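Local coordinates for protein probable acetyltransferase (Agrobacterium tumefaciens, PDB 2GE3) that binds acetyl coenzyme A and, as a member of the GNAT family, probably transfers its acetyl group to an acceptor substrate, at residues Asp26-Ser29 and Arg30-Lys33; Leu51-Glu55 and Asn56-Gln60; Ala81-Ala84 and His85-Thr88; Ile134-Tyr137 and Glu138-Gly141. All coordinates share one frame; numbering follows the deposited sequence.

Contact 1 of 4, residues Asp26-Ser29 and Arg30-Lys33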
loop_
_atom_site.group_PDB
_atom_site.type_symbol
_atom_site.label_atom_id
_atom_site.label_comp_id
_atom_site.label_asym_id
_atom_site.label_seq_id
_atom_site.Cartn_x
_atom_site.Cartn_y
_atom_site.Cartn_z
ATOM N N ASP A 26 -5.135 -18.973 -8.425
ATOM C CA ASP A 26 -4.080 -19.303 -9.354
ATOM C C ASP A 26 -4.516 -19.191 -10.840
ATOM O O ASP A 26 -3.766 -18.647 -11.672
ATOM C CB ASP A 26 -3.586 -20.704 -9.024
ATOM C CG ASP A 26 -2.264 -20.994 -9.642
ATOM O OD1 ASP A 26 -1.302 -20.192 -9.462
ATOM O OD2 ASP A 26 -2.226 -21.997 -10.384
ATOM N N ALA A 27 -5.714 -19.700 -11.159
ATOM C CA ALA A 27 -6.333 -19.567 -12.500
ATOM C C ALA A 27 -6.496 -18.089 -12.931
ATOM O O ALA A 27 -6.064 -17.714 -13.990
ATOM C CB ALA A 27 -7.666 -20.291 -12.549
ATOM N N VAL A 28 -7.113 -17.247 -12.118
ATOM C CA VAL A 28 -7.289 -15.836 -12.454
ATOM C C VAL A 28 -5.956 -15.041 -12.521
ATOM O O VAL A 28 -5.783 -14.152 -13.409
ATOM C CB VAL A 28 -8.333 -15.151 -11.501
ATOM C CG1 VAL A 28 -8.459 -13.698 -11.745
ATOM C CG2 VAL A 28 -9.759 -15.873 -11.567
ATOM N N SER A 29 -5.018 -15.327 -11.610
ATOM C CA SER A 29 -3.699 -14.579 -11.570
ATOM C C SER A 29 -2.922 -14.871 -12.854
ATOM O O SER A 29 -2.302 -13.935 -13.470
ATOM C CB SER A 29 -2.839 -14.957 -10.378
ATOM O OG SER A 29 -3.582 -14.789 -9.187
ATOM N N ARG A 30 -2.996 -16.130 -13.260
ATOM C CA ARG A 30 -2.184 -16.650 -14.421
ATOM C C ARG A 30 -2.633 -16.163 -15.797
ATOM O O ARG A 30 -1.960 -16.352 -16.800
ATOM C CB ARG A 30 -2.037 -18.183 -14.367
ATOM C CG ARG A 30 -1.090 -18.650 -13.224
ATOM C CD ARG A 30 -0.823 -20.182 -13.221
ATOM N NE ARG A 30 -1.880 -20.895 -13.905
ATOM C CZ ARG A 30 -1.753 -22.051 -14.575
ATOM N NH1 ARG A 30 -0.572 -22.649 -14.720
ATOM N NH2 ARG A 30 -2.833 -22.589 -15.145
ATOM N N GLU A 31 -3.769 -15.503 -15.826
ATOM C CA GLU A 31 -4.250 -14.822 -16.999
ATOM C C GLU A 31 -3.417 -13.615 -17.236
ATOM O O GLU A 31 -3.407 -13.119 -18.353
ATOM C CB GLU A 31 -5.698 -14.385 -16.798
ATOM C CG GLU A 31 -6.667 -15.570 -16.862
ATOM C CD GLU A 31 -8.172 -15.170 -16.610
ATOM O OE1 GLU A 31 -8.753 -14.374 -17.382
ATOM O OE2 GLU A 31 -8.778 -15.691 -15.650
ATOM N N ARG A 32 -2.769 -13.115 -16.171
ATOM C CA ARG A 32 -1.867 -11.973 -16.232
ATOM C C ARG A 32 -2.497 -10.698 -16.797
ATOM O O ARG A 32 -1.808 -9.910 -17.419
ATOM C CB ARG A 32 -0.560 -12.300 -16.989
ATOM C CG ARG A 32 0.204 -13.522 -16.509
ATOM C CD ARG A 32 1.410 -13.799 -17.476
ATOM N NE ARG A 32 2.736 -13.592 -16.856
ATOM C CZ ARG A 32 3.638 -12.740 -17.280
ATOM N NH1 ARG A 32 3.407 -11.950 -18.338
ATOM N NH2 ARG A 32 4.812 -12.682 -16.668
ATOM N N LYS A 33 -3.786 -10.466 -16.595
ATOM C CA LYS A 33 -4.381 -9.184 -17.070
ATOM C C LYS A 33 -5.026 -8.326 -16.015
ATOM O O LYS A 33 -5.113 -7.142 -16.162
ATOM C CB LYS A 33 -5.338 -9.356 -18.288
ATOM C CG LYS A 33 -5.529 -10.738 -18.777
ATOM C CD LYS A 33 -5.950 -10.749 -20.251
ATOM C CE LYS A 33 -7.232 -9.925 -20.509
ATOM N NZ LYS A 33 -8.057 -10.739 -21.480
HETATM O O HOH W 1 -8.664 -18.205 -15.604
HETATM O O HOH W 2 -4.656 -11.271 -14.051
#

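Contact 2 of 4, residues Leu51-Glu55 and Asn56-Gln60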
loop_
_atom_site.group_PDB
_atom_site.type_symbol
_atom_site.label_atom_id
_atom_site.label_comp_id
_atom_site.label_asym_id
_atom_site.label_seq_id
_atom_site.Cartn_x
_atom_site.Cartn_y
_atom_site.Cartn_z
ATOM N N LEU A 51 -6.503 -19.001 7.279
ATOM C CA LEU A 51 -6.663 -19.283 8.730
ATOM C C LEU A 51 -6.651 -18.011 9.564
ATOM O O LEU A 51 -7.510 -17.844 10.382
ATOM C CB LEU A 51 -5.659 -20.341 9.242
ATOM C CG LEU A 51 -6.107 -21.845 9.201
ATOM C CD1 LEU A 51 -7.309 -22.225 8.270
ATOM C CD2 LEU A 51 -4.897 -22.758 8.963
ATOM N N ASP A 52 -5.708 -17.116 9.305
ATOM C CA ASP A 52 -5.576 -15.811 9.988
ATOM C C ASP A 52 -6.794 -14.868 9.812
ATOM O O ASP A 52 -7.271 -14.226 10.761
ATOM C CB ASP A 52 -4.331 -15.115 9.414
ATOM C CG ASP A 52 -3.887 -13.889 10.212
ATOM O OD1 ASP A 52 -3.780 -13.947 11.466
ATOM O OD2 ASP A 52 -3.584 -12.856 9.575
HETATM N N MSE A 53 -7.267 -14.749 8.579
HETATM C CA MSE A 53 -8.449 -13.972 8.292
HETATM C C MSE A 53 -9.689 -14.448 9.077
HETATM O O MSE A 53 -10.384 -13.639 9.686
HETATM C CB MSE A 53 -8.717 -14.051 6.806
HETATM C CG MSE A 53 -7.523 -13.522 6.026
HETATM SE SE MSE A 53 -7.787 -11.618 5.606
HETATM C CE MSE A 53 -8.657 -11.955 3.777
ATOM N N ILE A 54 -9.961 -15.755 9.037
ATOM C CA ILE A 54 -11.050 -16.338 9.771
ATOM C C ILE A 54 -10.885 -16.029 11.280
ATOM O O ILE A 54 -11.820 -15.616 11.942
ATOM C CB ILE A 54 -11.115 -17.861 9.521
ATOM C CG1 ILE A 54 -11.502 -18.125 8.062
ATOM C CG2 ILE A 54 -12.054 -18.565 10.513
ATOM C CD1 ILE A 54 -11.485 -19.610 7.680
ATOM N N GLU A 55 -9.674 -16.181 11.790
ATOM C CA GLU A 55 -9.441 -16.133 13.220
ATOM C C GLU A 55 -9.639 -14.714 13.752
ATOM O O GLU A 55 -10.270 -14.507 14.808
ATOM C CB GLU A 55 -8.068 -16.748 13.564
ATOM C CG GLU A 55 -8.047 -18.321 13.904
ATOM C CD GLU A 55 -9.029 -19.310 13.115
ATOM O OE1 GLU A 55 -10.055 -19.684 13.773
ATOM O OE2 GLU A 55 -8.765 -19.764 11.921
ATOM N N ASN A 56 -9.155 -13.759 12.964
ATOM C CA ASN A 56 -9.269 -12.328 13.226
ATOM C C ASN A 56 -10.470 -11.631 12.595
ATOM O O ASN A 56 -10.531 -10.391 12.542
ATOM C CB ASN A 56 -7.997 -11.648 12.784
ATOM C CG ASN A 56 -6.804 -12.249 13.449
ATOM O OD1 ASN A 56 -6.855 -12.573 14.645
ATOM N ND2 ASN A 56 -5.753 -12.471 12.686
ATOM N N ASP A 57 -11.407 -12.457 12.117
ATOM C CA ASP A 57 -12.733 -12.033 11.732
ATOM C C ASP A 57 -12.808 -11.062 10.514
ATOM O O ASP A 57 -13.829 -10.368 10.359
ATOM C CB ASP A 57 -13.465 -11.498 12.982
ATOM C CG ASP A 57 -14.979 -11.567 12.845
ATOM O OD1 ASP A 57 -15.495 -12.658 12.491
ATOM O OD2 ASP A 57 -15.663 -10.526 13.069
ATOM N N HIS A 58 -11.757 -11.054 9.661
ATOM C CA HIS A 58 -11.664 -10.181 8.443
ATOM C C HIS A 58 -12.478 -10.713 7.233
ATOM O O HIS A 58 -12.393 -11.926 6.924
ATOM C CB HIS A 58 -10.227 -9.995 8.009
ATOM C CG HIS A 58 -9.369 -9.355 9.049
ATOM N ND1 HIS A 58 -7.995 -9.360 8.983
ATOM C CD2 HIS A 58 -9.692 -8.712 10.198
ATOM C CE1 HIS A 58 -7.504 -8.742 10.041
ATOM N NE2 HIS A 58 -8.517 -8.339 10.794
ATOM N N PRO A 59 -13.306 -9.830 6.606
ATOM C CA PRO A 59 -14.368 -10.255 5.651
ATOM C C PRO A 59 -13.753 -10.971 4.450
ATOM O O PRO A 59 -12.804 -10.453 3.856
ATOM C CB PRO A 59 -15.035 -8.942 5.226
ATOM C CG PRO A 59 -14.522 -7.894 6.150
ATOM C CD PRO A 59 -13.289 -8.372 6.837
ATOM N N GLN A 60 -14.191 -12.203 4.204
ATOM C CA GLN A 60 -13.662 -12.965 3.144
ATOM C C GLN A 60 -14.722 -13.950 2.690
ATOM O O GLN A 60 -15.123 -14.822 3.435
ATOM C CB GLN A 60 -12.371 -13.671 3.539
ATOM C CG GLN A 60 -11.747 -14.509 2.400
ATOM C CD GLN A 60 -10.320 -14.988 2.810
ATOM O OE1 GLN A 60 -10.068 -15.353 4.001
ATOM N NE2 GLN A 60 -9.375 -14.900 1.852
HETATM O O HOH W 3 -8.089 -13.285 17.121
#

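Contact 3 of 4, residues Ala81-Ala84 and His85-Thr88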
loop_
_atom_site.group_PDB
_atom_site.type_symbol
_atom_site.label_atom_id
_atom_site.label_comp_id
_atom_site.label_asym_id
_atom_site.label_seq_id
_atom_site.Cartn_x
_atom_site.Cartn_y
_atom_site.Cartn_z
ATOM N N ALA A 81 -1.771 1.348 13.463
ATOM C CA ALA A 81 -2.829 1.858 14.288
ATOM C C ALA A 81 -3.529 3.071 13.656
ATOM O O ALA A 81 -4.743 3.196 13.836
ATOM C CB ALA A 81 -2.296 2.222 15.662
ATOM N N THR A 82 -2.797 3.951 12.949
ATOM C CA THR A 82 -3.422 5.081 12.310
ATOM C C THR A 82 -4.253 4.750 11.042
ATOM O O THR A 82 -4.926 5.653 10.535
ATOM C CB THR A 82 -2.435 6.170 11.857
ATOM O OG1 THR A 82 -1.644 5.675 10.783
ATOM C CG2 THR A 82 -1.565 6.666 13.011
ATOM N N ARG A 83 -4.205 3.504 10.550
ATOM C CA ARG A 83 -4.791 3.138 9.269
ATOM C C ARG A 83 -5.722 1.963 9.522
ATOM O O ARG A 83 -6.355 1.485 8.604
ATOM C CB ARG A 83 -3.697 2.706 8.270
ATOM C CG ARG A 83 -2.670 3.772 7.919
ATOM C CD ARG A 83 -3.035 4.622 6.633
ATOM N NE ARG A 83 -3.079 3.736 5.456
ATOM C CZ ARG A 83 -4.132 3.523 4.639
ATOM N NH1 ARG A 83 -5.306 4.185 4.782
ATOM N NH2 ARG A 83 -3.998 2.601 3.665
ATOM N N ALA A 84 -5.811 1.488 10.767
ATOM C CA ALA A 84 -6.679 0.315 11.111
ATOM C C ALA A 84 -8.171 0.407 10.891
ATOM O O ALA A 84 -8.777 -0.641 10.907
ATOM C CB ALA A 84 -6.420 -0.208 12.575
ATOM N N HIS A 85 -8.765 1.608 10.693
ATOM C CA HIS A 85 -10.143 1.785 10.238
ATOM C C HIS A 85 -10.268 1.547 8.681
ATOM O O HIS A 85 -11.367 1.604 8.147
ATOM C CB HIS A 85 -10.602 3.233 10.533
ATOM C CG HIS A 85 -9.754 4.271 9.828
ATOM N ND1 HIS A 85 -8.397 4.368 10.047
ATOM C CD2 HIS A 85 -10.036 5.157 8.832
ATOM C CE1 HIS A 85 -7.884 5.330 9.288
ATOM N NE2 HIS A 85 -8.849 5.803 8.515
ATOM N N CYS A 86 -9.177 1.186 8.018
ATOM C CA CYS A 86 -9.123 0.932 6.576
ATOM C C CYS A 86 -8.886 -0.512 6.152
ATOM O O CYS A 86 -8.113 -1.246 6.802
ATOM C CB CYS A 86 -7.991 1.740 6.005
ATOM S SG CYS A 86 -8.055 2.009 4.216
ATOM N N GLY A 87 -9.591 -0.950 5.101
ATOM C CA GLY A 87 -9.368 -2.296 4.547
ATOM C C GLY A 87 -9.096 -2.204 3.030
ATOM O O GLY A 87 -9.566 -1.264 2.408
ATOM N N THR A 88 -8.304 -3.133 2.471
ATOM C CA THR A 88 -8.021 -3.225 1.042
ATOM C C THR A 88 -8.804 -4.382 0.449
ATOM O O THR A 88 -8.728 -5.496 0.952
ATOM C CB THR A 88 -6.566 -3.479 0.789
ATOM O OG1 THR A 88 -5.847 -2.449 1.403
ATOM C CG2 THR A 88 -6.197 -3.447 -0.757
HETATM O O HOH W 4 -7.378 3.865 12.726
#

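Contact 4 of 4, residues Ile134-Tyr137 and Glu138-Gly141. With ACO (acetyl coenzyme *a), chain E.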
loop_
_atom_site.group_PDB
_atom_site.type_symbol
_atom_site.label_atom_id
_atom_site.label_comp_id
_atom_site.label_asym_id
_atom_site.label_seq_id
_atom_site.Cartn_x
_atom_site.Cartn_y
_atom_site.Cartn_z
ATOM N N ILE A 134 -13.766 -1.667 -13.284
ATOM C CA ILE A 134 -14.153 -0.292 -13.034
ATOM C C ILE A 134 -15.698 -0.037 -13.005
ATOM O O ILE A 134 -16.189 0.586 -12.060
ATOM C CB ILE A 134 -13.428 0.679 -13.988
ATOM C CG1 ILE A 134 -11.914 0.691 -13.693
ATOM C CG2 ILE A 134 -13.972 2.114 -13.841
ATOM C CD1 ILE A 134 -11.183 1.077 -14.941
ATOM N N ALA A 135 -16.426 -0.468 -14.048
ATOM C CA ALA A 135 -17.881 -0.313 -14.125
ATOM C C ALA A 135 -18.581 -0.949 -12.971
ATOM O O ALA A 135 -19.582 -0.397 -12.488
ATOM C CB ALA A 135 -18.451 -0.930 -15.433
ATOM N N LEU A 136 -18.108 -2.119 -12.539
ATOM C CA LEU A 136 -18.701 -2.744 -11.340
ATOM C C LEU A 136 -18.391 -1.920 -10.090
ATOM O O LEU A 136 -19.280 -1.674 -9.269
ATOM C CB LEU A 136 -18.227 -4.203 -11.127
ATOM C CG LEU A 136 -18.682 -4.810 -9.767
ATOM C CD1 LEU A 136 -20.181 -4.881 -9.743
ATOM C CD2 LEU A 136 -18.097 -6.167 -9.359
ATOM N N TYR A 137 -17.156 -1.486 -9.920
ATOM C CA TYR A 137 -16.864 -0.638 -8.749
ATOM C C TYR A 137 -17.665 0.663 -8.726
ATOM O O TYR A 137 -18.152 1.050 -7.702
ATOM C CB TYR A 137 -15.369 -0.315 -8.662
ATOM C CG TYR A 137 -14.523 -1.523 -8.564
ATOM C CD1 TYR A 137 -14.981 -2.665 -7.883
ATOM C CD2 TYR A 137 -13.246 -1.577 -9.184
ATOM C CE1 TYR A 137 -14.208 -3.889 -7.854
ATOM C CE2 TYR A 137 -12.421 -2.736 -9.083
ATOM C CZ TYR A 137 -12.907 -3.883 -8.424
ATOM O OH TYR A 137 -12.108 -5.011 -8.341
ATOM N N GLU A 138 -17.788 1.340 -9.876
ATOM C CA GLU A 138 -18.687 2.521 -9.947
ATOM C C GLU A 138 -20.141 2.200 -9.526
ATOM O O GLU A 138 -20.704 2.903 -8.734
ATOM C CB GLU A 138 -18.666 3.163 -11.358
ATOM C CG GLU A 138 -17.242 3.768 -11.581
ATOM C CD GLU A 138 -17.009 4.287 -13.000
ATOM O OE1 GLU A 138 -17.800 3.941 -13.897
ATOM O OE2 GLU A 138 -16.007 4.994 -13.244
ATOM N N LYS A 139 -20.699 1.100 -10.049
ATOM C CA LYS A 139 -22.051 0.712 -9.797
ATOM C C LYS A 139 -22.219 0.493 -8.306
ATOM O O LYS A 139 -23.180 0.924 -7.739
ATOM C CB LYS A 139 -22.349 -0.584 -10.544
ATOM C CG LYS A 139 -23.697 -1.076 -10.349
ATOM C CD LYS A 139 -23.795 -2.569 -10.417
ATOM C CE LYS A 139 -23.146 -3.159 -11.686
ATOM N NZ LYS A 139 -23.529 -4.649 -11.749
ATOM N N ILE A 140 -21.284 -0.219 -7.669
ATOM C CA ILE A 140 -21.409 -0.499 -6.236
ATOM C C ILE A 140 -21.323 0.795 -5.395
ATOM O O ILE A 140 -21.811 0.793 -4.314
ATOM C CB ILE A 140 -20.295 -1.472 -5.783
ATOM C CG1 ILE A 140 -20.465 -2.850 -6.465
ATOM C CG2 ILE A 140 -20.273 -1.626 -4.256
ATOM C CD1 ILE A 140 -21.770 -3.561 -6.297
ATOM N N GLY A 141 -20.675 1.871 -5.895
ATOM C CA GLY A 141 -20.613 3.142 -5.203
ATOM C C GLY A 141 -19.169 3.530 -4.766
ATOM O O GLY A 141 -19.000 4.464 -4.000
HETATM N N1A ACO E . -16.869 -2.344 -20.210
HETATM C C2A ACO E . -17.721 -1.607 -19.497
HETATM N N3A ACO E . -18.595 -2.188 -18.655
HETATM C C4A ACO E . -18.654 -3.538 -18.536
HETATM C C5A ACO E . -17.752 -4.385 -19.259
HETATM C C6A ACO E . -16.817 -3.709 -20.151
HETATM N N6A ACO E . -15.923 -4.530 -20.843
HETATM N N7A ACO E . -18.074 -5.712 -18.984
HETATM C C8A ACO E . -19.067 -5.728 -18.094
HETATM N N9A ACO E . -19.425 -4.436 -17.865
HETATM C C1B ACO E . -20.443 -4.040 -16.926
HETATM C C2B ACO E . -21.701 -4.891 -16.897
HETATM O O2B ACO E . -22.619 -4.256 -17.814
HETATM C C3B ACO E . -22.015 -4.691 -15.407
HETATM O O3B ACO E . -22.481 -3.346 -15.216
HETATM P P3B ACO E . -24.039 -2.837 -15.301
HETATM O O7A ACO E . -24.599 -2.927 -16.716
HETATM O O8A ACO E . -23.749 -1.386 -14.910
HETATM O O9A ACO E . -24.803 -3.821 -14.478
HETATM C C4B ACO E . -20.669 -4.698 -14.679
HETATM O O4B ACO E . -19.761 -4.190 -15.647
HETATM C C5B ACO E . -20.227 -6.141 -14.306
HETATM O O5B ACO E . -20.984 -6.556 -13.180
HETATM P P1A ACO E . -20.987 -7.987 -12.593
HETATM O O1A ACO E . -21.501 -7.776 -11.219
HETATM O O2A ACO E . -21.708 -8.706 -13.713
HETATM O O3A ACO E . -19.393 -8.298 -12.581
HETATM P P2A ACO E . -18.619 -9.655 -12.519
HETATM O O4A ACO E . -19.345 -10.851 -11.986
HETATM O O5A ACO E . -18.034 -9.783 -13.899
HETATM O O6A ACO E . -17.443 -9.281 -11.430
HETATM C CBP ACO E . -15.080 -8.718 -11.717
HETATM C CCP ACO E . -16.532 -8.209 -11.754
HETATM C CDP ACO E . -14.177 -7.554 -12.246
HETATM C CEP ACO E . -14.671 -9.139 -10.305
HETATM C CAP ACO E . -14.867 -10.041 -12.557
HETATM O OAP ACO E . -15.252 -9.719 -13.871
HETATM C C9P ACO E . -13.495 -10.648 -12.649
HETATM O O9P ACO E . -13.140 -11.483 -11.818
HETATM N N8P ACO E . -12.682 -10.281 -13.661
HETATM C C7P ACO E . -11.293 -10.796 -13.676
HETATM C C6P ACO E . -10.486 -10.441 -12.445
HETATM C C5P ACO E . -10.529 -9.015 -11.951
HETATM O O5P ACO E . -10.574 -8.048 -12.705
HETATM N N4P ACO E . -10.447 -8.859 -10.623
HETATM C C3P ACO E . -10.802 -7.600 -9.999
HETATM C C2P ACO E . -9.780 -6.555 -10.374
HETATM S S1P ACO E . -8.221 -6.930 -9.610
HETATM C C ACO E . -8.175 -5.260 -9.591
HETATM O O ACO E . -9.223 -4.674 -9.620
HETATM C CH3 ACO E . -6.805 -4.648 -9.433
#

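Contact 1 of 4, residues Asp26-Ser29 and Arg30-Lys33
The side chain of Arg30 doubles back over the last turn of helix 18-29 and lays its aliphatic part against Asp26. Its CG packs on the backbone oxygen of Asp26, and its CD comes to 3.6 Å from Asp26 OD2. That oxygen sits over one face of the guanidinium, 3.7 Å from Arg30 NE; the carboxylate and guanidinium planes are 26° apart. This is a long salt bridge of charges alone, since no N-H points at the oxygen. A bend in the arginine chain (chi3 -23°) turns the group onto the acid, whose other oxygen, OD1, accepts a hydrogen bond from the backbone N of Ala40.

Beneath this pair the helix runs out. Arg30 N still donates to Asp26 O at 3.1 Å, the last regular helical bond here, and Glu31 N reaches Val28 O only weakly. Residues Ser29 to Arg32 then form a type I beta turn, closed by Arg32 N to Ser29 O at 2.9 Å, and Arg32 leaves helical geometry with positive phi.

Glu31 keeps an extended chain alongside this end, with CB 3.4 Å from Val28 O and CG against Ala27 O. A water bridges Glu31 OE2 and, weakly, Ala27 O; OE2 is also salt-bridged to Arg98. A second water donates to Val28 O and weakly accepts from Lys33 N, tying the departing chain to the helix end. Val28 turns its own side chain to the bound acetyl coenzyme A, while Ser29 OG bonds back to Leu25 O.

Contact 2 of 4, residues Leu51-Glu55 and Asn56-Gln60
Met53, a selenomethionine, lies crosswise to both His58 and Gln60, meeting each at about a right angle. Its SE touches His58 CB at 3.8 Å and stands at the edge of the imidazole, near the ring plane, 5.1 Å from the centroid. A bend about the CG-SE bond (chi3 -92°) carries CE over to the amide of Gln60, 3.6 Å from CD. Gln60 OE1 also comes to 3.4 Å from Met53 CB, while NE2 has a weak hydrogen bond to Asp74 on the neighbouring strand.

On another side of the helix, the Asp52 carboxylate and the Asn56 amide stand almost perpendicular, their planes 88° apart, with OD1 of Asp52 2.7 Å from ND2 of Asn56. Asn56 CB in turn lies above one face of the His58 ring, offset toward its rim. The amide's OD1 accepts a hydrogen bond from a water that also donates weakly to Glu55 O.

Backbone bonds wind up the helix beneath these side chains. Asn56 N donates to Asp52 O at 2.9 Å; His58 N then reaches back to Met53 O, also at 2.9 Å, and Asp57 N to Ile54 O at 3.2 Å. With Asp57 at positive phi as the C-prime residue, the last two bonds make a Schellman motif, which ends helix 43-55 and turns the chain into strand 60-65.

Contact 3 of 4, residues Ala81-Ala84 and His85-Thr88
His85 folds its ring back over the turn it belongs to. From CB, which rests 3.7 Å from Ala84 C, the side chain sets off with CG between its own backbone N and carbonyl carbon (chi1 60°), and this brings the imidazole over the Arg83-Ala84 peptide. ND1 lies 3.6 Å from Arg83 C and is hydrogen-bonded to a water at 2.9 Å; the same water donates to Ala81 O, joining the ring to the start of the segment. Next round the ring, CE1 meets Thr82 O edge-on at 3.2 Å, the oxygen lying in the ring plane. At the far tip NE2 is hydrogen-bonded to Asp150 O of the second subunit, so bonds at both ring nitrogens hold the imidazole in place.

The backbone underneath is a type I beta turn from Arg83 to Cys86, closed by Cys86 N to Arg83 O at 2.9 Å. Arg83 bends twice along its chain (chi2 -93°, chi3 -63°) and returns to the end of the turn, where NH1 lies 3.6 Å from Cys86 SG. The guanidinium also has a hydrogen bond from NH1 to Ala151 O of the second subunit and a salt bridge from NH2 to Glu123.

The turn thus sits at the subunit interface, between strands 68-77 and 86-93. Cys86 opens the second of these, with Gln78 beside it on one flank and Arg121 and Glu123 of the parallel strand 121-127 on the other.

Contact 4 of 4, residues Ile134-Tyr137 and Glu138-Gly141
Helix 131-140 forms one wall of the acetyl coenzyme A pocket, and its last two turns present residues to the cofactor from the adenine end to the acetyl group. Ala135 CB lies 3.5 Å from adenine N3A. Leu136, with CG anti to its backbone N (chi1 172°), sends CD1 toward the pyrophosphate oxygen O1A and puts CD2 3.5 Å from CCP of the pantetheine arm. Lys139 NZ donates to O9A of the 3'-phosphate at 3.1 Å and more weakly to the ribose-linked O5B. At the other end of the cofactor, Tyr137 OH donates to the acetyl carbonyl O at 3.2 Å, and that oxygen lies at the ring edge, in its plane.

Along the helix, Leu136 CD1 also packs on Ile140 CG1 at 3.9 Å, the two side chains side by side, pointing the same way, and both touching Met107 of helix 102-117. Ile134 and Glu138 run together likewise, CG2 against OE2, and that carboxylate oxygen is hydrogen-bonded to His144. Glu138 N donates to Ile134 O at 2.8 Å. Gly141, at positive phi, then closes the helix in a Schellman motif, its N donating to Tyr137 O at 3.2 Å and weakly to Glu138 O.

The lysine probably offsets some of the phosphate's negative charge. The tyrosine hydroxyl, by donating to the thioester carbonyl, probably helps to fix the direction of the acetyl group and would be expected to polarise its C=O bond.

In the fold
Contacts 1, 2 and 4 each finish a helix, while contact 3 is a turn leading into a strand. Schellman motifs close the helices of contacts 2 and 4; a type I turn follows the helix in contact 1. Each contact mixes buried and more open residues, and the chemistry follows the place. Contacts 1 and 4 approach the same cofactor, the first through Val28 alone, the second along much of its length; their centres are 22 Å apart. Contact 2, 25 Å from contact 4 between centres, packs selenomethionine beside the sheet. Contact 3 turns polar groups of Thr82, Arg83 and His85 to the second subunit, on the opposite side of the chain's centre from contact 1.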